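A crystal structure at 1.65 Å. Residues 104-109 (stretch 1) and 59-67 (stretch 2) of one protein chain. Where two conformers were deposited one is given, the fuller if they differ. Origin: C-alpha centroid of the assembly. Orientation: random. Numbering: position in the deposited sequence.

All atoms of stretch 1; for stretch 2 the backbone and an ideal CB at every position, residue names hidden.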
# COMPACT_ATOMS: atom_id res chain seq x y z
N HIS A 104 7.06 -0.72 -15.71
CA HIS A 104 6.17 -1.67 -15.05
C HIS A 104 4.90 -0.88 -14.75
O HIS A 104 4.93 0.01 -13.89
CB HIS A 104 6.77 -2.13 -13.70
CG HIS A 104 8.18 -2.63 -13.80
ND1 HIS A 104 8.49 -3.97 -13.84
CD2 HIS A 104 9.36 -1.97 -13.91
CE1 HIS A 104 9.81 -4.12 -13.94
NE2 HIS A 104 10.36 -2.92 -13.98
N ILE A 105 3.84 -1.15 -15.51
CA ILE A 105 2.61 -0.36 -15.39
C ILE A 105 1.58 -1.21 -14.64
O ILE A 105 1.34 -2.36 -14.98
CB ILE A 105 2.06 0.06 -16.76
CG1 ILE A 105 3.14 0.76 -17.61
CG2 ILE A 105 0.88 1.01 -16.59
CD1 ILE A 105 2.70 1.04 -19.09
N TYR A 106 0.98 -0.62 -13.60
CA TYR A 106 -0.08 -1.33 -12.86
C TYR A 106 -1.28 -0.41 -12.62
O TYR A 106 -1.13 0.81 -12.54
CB TYR A 106 0.41 -1.77 -11.49
CG TYR A 106 1.59 -2.73 -11.49
CD1 TYR A 106 1.39 -4.11 -11.58
CD2 TYR A 106 2.87 -2.25 -11.29
CE1 TYR A 106 2.53 -4.99 -11.51
CE2 TYR A 106 3.97 -3.09 -11.23
CZ TYR A 106 3.80 -4.44 -11.33
OH TYR A 106 4.95 -5.23 -11.20
N GLN A 107 -2.45 -1.01 -12.47
CA GLN A 107 -3.62 -0.26 -12.05
C GLN A 107 -3.51 0.12 -10.57
O GLN A 107 -2.91 -0.62 -9.77
CB GLN A 107 -4.88 -1.10 -12.26
CG GLN A 107 -6.14 -0.27 -12.29
CD GLN A 107 -7.28 -1.06 -12.93
OE1 GLN A 107 -7.46 -1.03 -14.15
NE2 GLN A 107 -8.00 -1.80 -12.11
N PHE A 108 -4.09 1.26 -10.20
CA PHE A 108 -4.01 1.79 -8.84
C PHE A 108 -4.41 0.80 -7.70
O PHE A 108 -4.04 1.00 -6.54
CB PHE A 108 -4.93 3.01 -8.71
CG PHE A 108 -6.37 2.65 -8.66
CD1 PHE A 108 -7.06 2.38 -9.85
CD2 PHE A 108 -7.04 2.52 -7.44
CE1 PHE A 108 -8.39 2.02 -9.84
CE2 PHE A 108 -8.39 2.15 -7.41
CZ PHE A 108 -9.07 1.89 -8.60
N ASP A 109 -5.23 -0.20 -8.04
CA ASP A 109 -5.71 -1.14 -7.02
C ASP A 109 -4.88 -2.41 -6.90
O ASP A 109 -5.18 -3.27 -6.07
CB ASP A 109 -7.20 -1.45 -7.17
CG ASP A 109 -7.57 -1.92 -8.56
OD1 ASP A 109 -6.70 -2.07 -9.44
OD2 ASP A 109 -8.79 -2.10 -8.76
N UNK A 59 1.67 4.09 -12.37
CA UNK A 59 0.41 3.73 -11.72
C UNK A 59 -0.70 4.44 -12.47
O UNK A 59 -0.64 5.67 -12.64
CB UNK A 59 0.41 4.10 -10.24
N UNK A 60 -1.68 3.69 -12.95
CA UNK A 60 -2.76 4.23 -13.79
C UNK A 60 -4.15 3.98 -13.21
O UNK A 60 -4.34 3.08 -12.37
CB UNK A 60 -2.68 3.62 -15.19
N UNK A 61 -5.13 4.76 -13.67
CA UNK A 61 -6.52 4.56 -13.24
C UNK A 61 -7.11 3.30 -13.83
O UNK A 61 -7.83 2.56 -13.14
CB UNK A 61 -7.38 5.76 -13.63
N UNK A 62 -6.82 3.06 -15.11
CA UNK A 62 -7.42 1.95 -15.87
C UNK A 62 -6.37 1.25 -16.73
O UNK A 62 -5.88 1.83 -17.70
CB UNK A 62 -8.56 2.46 -16.75
N UNK A 63 -6.05 0.02 -16.37
CA UNK A 63 -4.99 -0.72 -17.07
C UNK A 63 -5.36 -1.06 -18.51
O UNK A 63 -4.53 -0.95 -19.40
CB UNK A 63 -4.67 -2.01 -16.31
N UNK A 64 -6.62 -1.41 -18.75
CA UNK A 64 -7.01 -1.84 -20.11
C UNK A 64 -6.87 -0.71 -21.12
O UNK A 64 -6.60 -0.96 -22.31
CB UNK A 64 -8.45 -2.35 -20.11
N UNK A 65 -7.06 0.51 -20.66
CA UNK A 65 -6.86 1.70 -21.48
C UNK A 65 -5.43 1.87 -22.01
O UNK A 65 -5.19 2.56 -23.02
CB UNK A 65 -7.24 2.94 -20.67
N UNK A 66 -4.47 1.25 -21.33
CA UNK A 66 -3.06 1.38 -21.73
C UNK A 66 -2.84 0.64 -23.05
O UNK A 66 -1.99 1.03 -23.85
CB UNK A 66 -2.13 0.83 -20.65
N UNK A 67 -3.61 -0.41 -23.28
CA UNK A 67 -3.54 -1.14 -24.56
C UNK A 67 -3.78 -0.27 -25.78
O UNK A 67 -3.23 -0.54 -26.85
CB UNK A 67 -4.56 -2.28 -24.56

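Position 59 lies beside Tyr106 in a parallel bridge, the two CA atoms 5.2 Å apart, with its CA-to-CB bond on the same face of the sheet as the side chain of Tyr106. Its phi/psi of -111/125 is extended, and its ideal CB is 5.2 Å from Phe108 CA. What stretch 1 offers here is mostly carbon, so a beta-branched or other aliphatic residue would suit, with valine, isoleucine and leucine all plausible. The deposited residue is Ile59, whose CG2 reaches 3.8 Å from Phe108 CA and 4.2 Å from Phe108 CB. Its CA also makes a CA-H...O contact of 3.4 Å with Tyr106 O.

Position 60 pairs with Gln107 and turns its CB to the other face. The backbone does much of the work at this point: the amide N at 60 donates to Tyr106 O at 3.0 Å, and the carbonyl O at 60 accepts from Phe108 N at 2.8 Å, so the strand is held from both ends of one residue. The ideal CB stands 4.6 Å from Ile105 CG2, which favours a compact apolar group; valine, isoleucine or threonine would be compatible with the extended backbone. The residue is Val60, and its CG1 packs 3.8 Å from Ile105 CG2.

At 61 the strand has ended, and CA-to-CB points away from stretch 1. Nothing there selects a side chain strongly, and a polar one would be acceptable. The deposited Glu61 contributes chiefly through its backbone: its O lies 3.4 Å from Phe108 CD1, at the ring edge, and 3.4 Å from Gln107 CG.

Position 62 also points away, so many residues, polar ones especially, would serve. It is Glu62, whose CA approaches Gln107 OE1 to 3.4 Å.

Position 63 turns back toward stretch 1. Its amide N donates to Gln107 OE1 at 2.8 Å with an almost linear N-H...O angle of 174°, a bond available to any residue except proline. The amide end of the glutamine is also steadied from its own stretch, since Gln107 NE2 donates to Asp109 OD1 at 3.0 Å. Beyond the ideal CB, Ile105 offers an aliphatic surface, so isoleucine, leucine or methionine could exploit it. Ile63, with chi1 t and chi2 p, sends CD1 to 3.8 Å from Ile105 CG2 and 4.2 Å from Tyr106 CA.

Positions 64 and 65 have helical phi/psi. The ideal CB of each has nothing of stretch 1 within 5.5 Å, so polar or charged residues are as likely as any; they are Glu64 and Lys65, neither contacting stretch 1.

Position 66 points toward stretch 1 again, its ideal CB 5.1 Å from Ile105 CG2. A modest apolar side chain can bridge that gap. Val66 does so, with CG1 3.9 Å from Ile105 CD1, while its N donates to Ile63 O at 2.9 Å.

Position 67 is out of reach and unconstrained by stretch 1. Asp67 finds its side-chain partners elsewhere in the structure.

Stretch 2 (59-67) IVEEIEKVD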
# COMPACT_ATOMS: atom_id res chain seq x y z
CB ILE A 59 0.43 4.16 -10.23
CG1 ILE A 59 1.63 3.51 -9.53
CG2 ILE A 59 -0.89 3.80 -9.60
CD1 ILE A 59 1.85 4.09 -8.12
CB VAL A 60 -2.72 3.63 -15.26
CG1 VAL A 60 -1.40 4.00 -15.93
CG2 VAL A 60 -2.95 2.10 -15.25
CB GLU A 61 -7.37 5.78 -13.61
CG GLU A 61 -6.96 7.00 -12.83
CD GLU A 61 -8.01 8.11 -12.83
OE1 GLU A 61 -9.24 7.82 -12.76
OE2 GLU A 61 -7.57 9.28 -12.88
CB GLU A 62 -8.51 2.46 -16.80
CG GLU A 62 -9.71 3.07 -16.14
CD GLU A 62 -10.73 3.49 -17.18
OE1 GLU A 62 -11.24 2.60 -17.90
OE2 GLU A 62 -10.96 4.71 -17.31
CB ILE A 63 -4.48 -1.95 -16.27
CG1 ILE A 63 -3.12 -2.44 -16.83
CG2 ILE A 63 -5.48 -3.08 -16.22
CD1 ILE A 63 -1.95 -1.49 -16.60
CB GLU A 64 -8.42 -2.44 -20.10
CG GLU A 64 -8.54 -3.63 -19.15
CD GLU A 64 -9.58 -4.67 -19.58
OE1 GLU A 64 -10.45 -4.37 -20.44
OE2 GLU A 64 -9.53 -5.80 -19.03
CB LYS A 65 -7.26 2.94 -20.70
CG LYS A 65 -8.73 3.38 -20.93
CD LYS A 65 -9.02 4.63 -20.09
CE LYS A 65 -8.33 5.89 -20.66
NZ LYS A 65 -8.70 7.10 -19.85
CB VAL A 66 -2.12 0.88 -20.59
CG1 VAL A 66 -0.64 0.86 -21.02
CG2 VAL A 66 -2.29 1.77 -19.36
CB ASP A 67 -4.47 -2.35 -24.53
CG ASP A 67 -4.07 -3.34 -23.44
OD1 ASP A 67 -2.84 -3.49 -23.16
OD2 ASP A 67 -4.97 -3.94 -22.83
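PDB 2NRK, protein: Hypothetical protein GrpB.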